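Local coordinates for protein triacylglycerol lipase (Rhizopus niveus, PDB 1LGY) that hydrolyses the ester bonds of triacylglycerols and of the partial glycerides derived from them, with strong preference for the 1 and 3 positions, at residues Ser31-Asp39 / Gly50-Ser58. Sequence-based numbering, arbitrary orientation.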
ATOM      1  N   SER A  31       4.104  15.906 -11.097  1.00 18.21           N
ATOM      2  CA  SER A  31       5.072  15.696 -12.152  1.00 19.32           C
ATOM      3  C   SER A  31       5.328  14.223 -12.437  1.00 19.59           C
ATOM      4  O   SER A  31       5.767  13.857 -13.529  1.00 25.94           O
ATOM      5  CB  SER A  31       6.386  16.389 -11.779  1.00 19.38           C
ATOM      6  OG  SER A  31       7.349  15.533 -11.169  1.00 20.77           O
ATOM      7  N   VAL A  32       5.080  13.346 -11.462  1.00 17.57           N
ATOM      8  CA  VAL A  32       5.172  11.930 -11.725  1.00 14.97           C
ATOM      9  C   VAL A  32       3.846  11.514 -12.333  1.00 13.32           C
ATOM     10  O   VAL A  32       3.794  11.057 -13.457  1.00 14.40           O
ATOM     11  CB  VAL A  32       5.461  11.211 -10.425  1.00 14.82           C
ATOM     12  CG1 VAL A  32       5.572   9.701 -10.641  1.00 15.84           C
ATOM     13  CG2 VAL A  32       6.779  11.718  -9.884  1.00 13.86           C
ATOM     14  N   VAL A  33       2.745  11.688 -11.657  1.00 12.34           N
ATOM     15  CA  VAL A  33       1.467  11.351 -12.256  1.00 15.53           C
ATOM     16  C   VAL A  33       0.543  12.560 -11.989  1.00 17.54           C
ATOM     17  O   VAL A  33       0.432  13.061 -10.867  1.00 18.21           O
ATOM     18  CB  VAL A  33       0.966   9.977 -11.635  1.00 13.26           C
ATOM     19  CG1 VAL A  33       0.841  10.049 -10.135  1.00 14.04           C
ATOM     20  CG2 VAL A  33      -0.413   9.653 -12.153  1.00 15.67           C
ATOM     21  N   PRO A  34      -0.059  13.165 -13.035  1.00 19.41           N
ATOM     22  CA  PRO A  34       0.020  12.723 -14.427  1.00 17.09           C
ATOM     23  C   PRO A  34       1.167  13.269 -15.255  1.00 16.65           C
ATOM     24  O   PRO A  34       1.092  13.201 -16.473  1.00 18.30           O
ATOM     25  CB  PRO A  34      -1.338  13.101 -14.923  1.00 17.77           C
ATOM     26  CG  PRO A  34      -1.511  14.469 -14.325  1.00 16.36           C
ATOM     27  CD  PRO A  34      -0.947  14.321 -12.918  1.00 17.86           C
ATOM     28  N   GLY A  35       2.241  13.747 -14.645  1.00 14.14           N
ATOM     29  CA  GLY A  35       3.286  14.429 -15.372  1.00 17.84           C
ATOM     30  C   GLY A  35       4.182  13.592 -16.233  1.00 19.56           C
ATOM     31  O   GLY A  35       4.794  14.093 -17.167  1.00 20.67           O
ATOM     32  N   ASN A  36       4.200  12.299 -15.914  1.00 21.58           N
ATOM     33  CA  ASN A  36       5.011  11.298 -16.561  1.00 17.40           C
ATOM     34  C   ASN A  36       6.516  11.538 -16.585  1.00 20.24           C
ATOM     35  O   ASN A  36       7.231  11.233 -17.539  1.00 20.99           O
ATOM     36  CB  ASN A  36       4.487  11.081 -17.957  1.00 17.33           C
ATOM     37  CG  ASN A  36       3.725   9.757 -18.080  1.00 21.67           C
ATOM     38  OD1 ASN A  36       4.309   8.673 -18.243  1.00 17.15           O
ATOM     39  ND2 ASN A  36       2.392   9.817 -18.032  1.00 22.60           N
ATOM     40  N   LYS A  37       7.046  11.962 -15.428  1.00 20.32           N
ATOM     41  CA  LYS A  37       8.474  12.187 -15.243  1.00 19.21           C
ATOM     42  C   LYS A  37       8.994  11.670 -13.906  1.00 19.95           C
ATOM     43  O   LYS A  37       8.362  11.753 -12.860  1.00 22.20           O
ATOM     44  CB  LYS A  37       8.791  13.663 -15.320  1.00 20.18           C
ATOM     45  CG  LYS A  37       8.688  14.227 -16.701  1.00 22.46           C
ATOM     46  CD  LYS A  37       8.840  15.728 -16.713  1.00 22.66           C
ATOM     47  CE  LYS A  37       7.442  16.268 -16.753  1.00 21.61           C
ATOM     48  NZ  LYS A  37       7.507  17.714 -16.723  1.00 34.06           N
ATOM     49  N   TRP A  38      10.224  11.182 -13.927  1.00 19.41           N
ATOM     50  CA  TRP A  38      10.824  10.615 -12.757  1.00 17.84           C
ATOM     51  C   TRP A  38      11.919  11.578 -12.390  1.00 21.63           C
ATOM     52  O   TRP A  38      13.112  11.243 -12.410  1.00 24.63           O
ATOM     53  CB  TRP A  38      11.345   9.238 -13.129  1.00 15.16           C
ATOM     54  CG  TRP A  38      11.582   8.355 -11.938  1.00 12.57           C
ATOM     55  CD1 TRP A  38      12.804   7.802 -11.676  1.00  9.86           C
ATOM     56  CD2 TRP A  38      10.629   8.036 -11.004  1.00 14.78           C
ATOM     57  NE1 TRP A  38      12.632   7.142 -10.559  1.00  7.40           N
ATOM     58  CE2 TRP A  38      11.364   7.252 -10.125  1.00 10.17           C
ATOM     59  CE3 TRP A  38       9.278   8.282 -10.760  1.00 15.84           C
ATOM     60  CZ2 TRP A  38      10.752   6.729  -9.003  1.00 11.28           C
ATOM     61  CZ3 TRP A  38       8.674   7.743  -9.620  1.00 17.34           C
ATOM     62  CH2 TRP A  38       9.416   6.965  -8.734  1.00 11.87           C
ATOM     63  N   ASP A  39      11.549  12.807 -12.066  1.00 20.81           N
ATOM     64  CA  ASP A  39      12.603  13.708 -11.667  1.00 24.29           C
ATOM     65  C   ASP A  39      12.296  14.453 -10.378  1.00 23.16           C
ATOM     66  O   ASP A  39      12.495  15.657 -10.184  1.00 28.52           O
ATOM     67  CB  ASP A  39      12.881  14.676 -12.833  1.00 23.52           C
ATOM     68  CG  ASP A  39      11.798  15.648 -13.246  1.00 30.38           C
ATOM     69  OD1 ASP A  39      10.763  15.758 -12.576  1.00 33.07           O
ATOM     70  OD2 ASP A  39      12.015  16.311 -14.268  1.00 36.50           O
ATOM     71  N   GLY A  50      14.762   4.793 -12.953  1.00 16.18           N
ATOM     72  CA  GLY A  50      13.419   4.393 -13.264  1.00 12.01           C
ATOM     73  C   GLY A  50      12.916   4.948 -14.567  1.00 15.87           C
ATOM     74  O   GLY A  50      13.118   6.111 -14.919  1.00 18.51           O
ATOM     75  N   LYS A  51      12.312   4.037 -15.318  1.00 17.19           N
ATOM     76  CA  LYS A  51      11.614   4.383 -16.537  1.00 18.64           C
ATOM     77  C   LYS A  51      10.124   4.306 -16.229  1.00 16.44           C
ATOM     78  O   LYS A  51       9.666   3.188 -15.971  1.00 16.45           O
ATOM     79  CB  LYS A  51      11.936   3.391 -17.681  1.00 23.47           C
ATOM     80  CG  LYS A  51      13.303   3.508 -18.334  1.00 27.96           C
ATOM     81  CD  LYS A  51      14.316   2.472 -17.766  1.00 38.30           C
ATOM     82  CE  LYS A  51      15.755   2.694 -18.330  1.00 42.77           C
ATOM     83  NZ  LYS A  51      16.808   1.868 -17.739  1.00 42.24           N
ATOM     84  N   ILE A  52       9.359   5.424 -16.201  1.00 15.44           N
ATOM     85  CA  ILE A  52       7.905   5.354 -16.019  1.00 18.23           C
ATOM     86  C   ILE A  52       7.254   4.619 -17.198  1.00 15.09           C
ATOM     87  O   ILE A  52       7.252   5.107 -18.321  1.00 18.25           O
ATOM     88  CB  ILE A  52       7.240   6.784 -15.896  1.00 17.52           C
ATOM     89  CG1 ILE A  52       7.541   7.357 -14.540  1.00 16.10           C
ATOM     90  CG2 ILE A  52       5.702   6.715 -16.024  1.00 14.28           C
ATOM     91  CD1 ILE A  52       6.701   8.613 -14.195  1.00 17.27           C
ATOM     92  N   ILE A  53       6.686   3.439 -17.011  1.00 13.70           N
ATOM     93  CA  ILE A  53       6.055   2.727 -18.121  1.00 14.78           C
ATOM     94  C   ILE A  53       4.677   3.328 -18.411  1.00 16.79           C
ATOM     95  O   ILE A  53       4.301   3.516 -19.563  1.00 18.88           O
ATOM     96  CB  ILE A  53       5.928   1.207 -17.771  1.00 15.09           C
ATOM     97  CG1 ILE A  53       7.236   0.606 -17.264  1.00  5.07           C
ATOM     98  CG2 ILE A  53       5.552   0.444 -19.034  1.00 16.19           C
ATOM     99  CD1 ILE A  53       8.333   0.867 -18.266  1.00  9.53           C
ATOM    100  N   THR A  54       3.900   3.674 -17.376  1.00 17.68           N
ATOM    101  CA  THR A  54       2.601   4.283 -17.572  1.00 14.58           C
ATOM    102  C   THR A  54       2.175   5.070 -16.345  1.00 14.45           C
ATOM    103  O   THR A  54       2.732   4.879 -15.274  1.00 15.96           O
ATOM    104  CB  THR A  54       1.571   3.179 -17.876  1.00 17.23           C
ATOM    105  OG1 THR A  54       0.685   3.844 -18.752  1.00 19.13           O
ATOM    106  CG2 THR A  54       0.776   2.591 -16.687  1.00 17.28           C
ATOM    107  N   THR A  55       1.198   5.963 -16.433  1.00 11.65           N
ATOM    108  CA  THR A  55       0.533   6.506 -15.251  1.00  9.18           C
ATOM    109  C   THR A  55      -0.932   6.396 -15.600  1.00 13.29           C
ATOM    110  O   THR A  55      -1.244   6.397 -16.789  1.00 17.61           O
ATOM    111  CB  THR A  55       0.871   7.962 -15.000  1.00 11.71           C
ATOM    112  OG1 THR A  55       0.263   8.698 -16.052  1.00 11.24           O
ATOM    113  CG2 THR A  55       2.377   8.232 -14.971  1.00  5.16           C
ATOM    114  N   PHE A  56      -1.863   6.254 -14.655  1.00 13.30           N
ATOM    115  CA  PHE A  56      -3.291   6.236 -14.932  1.00 10.92           C
ATOM    116  C   PHE A  56      -3.910   7.059 -13.807  1.00 14.40           C
ATOM    117  O   PHE A  56      -3.457   7.049 -12.649  1.00  9.93           O
ATOM    118  CB  PHE A  56      -3.903   4.822 -14.908  1.00  8.81           C
ATOM    119  CG  PHE A  56      -3.421   3.931 -13.776  1.00 15.46           C
ATOM    120  CD1 PHE A  56      -3.992   4.000 -12.492  1.00 15.34           C
ATOM    121  CD2 PHE A  56      -2.327   3.093 -13.993  1.00 11.32           C
ATOM    122  CE1 PHE A  56      -3.457   3.245 -11.444  1.00 10.65           C
ATOM    123  CE2 PHE A  56      -1.802   2.346 -12.926  1.00 12.41           C
ATOM    124  CZ  PHE A  56      -2.366   2.422 -11.650  1.00  8.91           C
ATOM    125  N   THR A  57      -4.968   7.777 -14.203  1.00 10.41           N
ATOM    126  CA  THR A  57      -5.668   8.649 -13.285  1.00 13.63           C
ATOM    127  C   THR A  57      -7.159   8.364 -13.365  1.00 13.71           C
ATOM    128  O   THR A  57      -7.700   8.219 -14.452  1.00 12.60           O
ATOM    129  CB  THR A  57      -5.409  10.072 -13.688  1.00 15.20           C
ATOM    130  OG1 THR A  57      -4.010  10.299 -13.566  1.00 19.52           O
ATOM    131  CG2 THR A  57      -6.228  11.031 -12.863  1.00 19.92           C
ATOM    132  N   SER A  58      -7.884   8.342 -12.255  1.00 14.29           N
ATOM    133  CA  SER A  58      -9.321   8.152 -12.321  1.00 14.56           C
ATOM    134  C   SER A  58      -9.901   9.454 -11.862  1.00 11.11           C
ATOM    135  O   SER A  58      -9.875   9.698 -10.676  1.00  8.98           O
ATOM    136  CB  SER A  58      -9.786   7.013 -11.399  1.00 15.63           C
ATOM    137  OG  SER A  58     -11.206   6.920 -11.301  1.00 18.65           O
TER
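Ile52 of strand 51-58 meets Asn36, Val32 and Trp38 of the loop Ser31-Asp39 and touches them with two branches. Its CD1 ends 3.6 Å from Lys37 N. The same methyl lies 3.9 Å from Val32 CG1. Ile52 CG1 sits obliquely to the indole of Trp38, 4.3 Å from Trp38 CE3. The other branch, CG2, meets the amide oxygen of Asn36, Asn36 OD1 to Ile52 CG2 being 3.3 Å. Asn36 reaches across to Thr55 as well: Asn36 ND2 stands 3.1 Å from Thr55 OG1 and 3.4 Å from the methyl Thr55 CG2. With OG1 between backbone N and carbonyl carbon (chi1 69°), Thr55 turns that methyl to the carbonyl of Val32, while Val33 CG2 packs on Thr55 CB at 3.6 Å. The strand is an outermost one of the central mixed sheet of this alpha/beta-hydrolase fold, hydrogen-bonded to strand 63-70 beside it, and the loop following helix 11-26 covers one of its faces. A classic beta bulge at Ile53 and Thr54, both opposite Val67, interrupts the alternation, and so Ile52 and Thr55, three positions apart, both point at the loop. Within the loop, Asn36 N is hydrogen-bonded to Val32 O and Lys37 N to Ser31 O, and a cis peptide precedes Pro34. At the Gly50 end, Trp38 CD1 comes to 3.7 Å from Gly50 O, Trp38 NE1 being hydrogen-bonded to Val47 O.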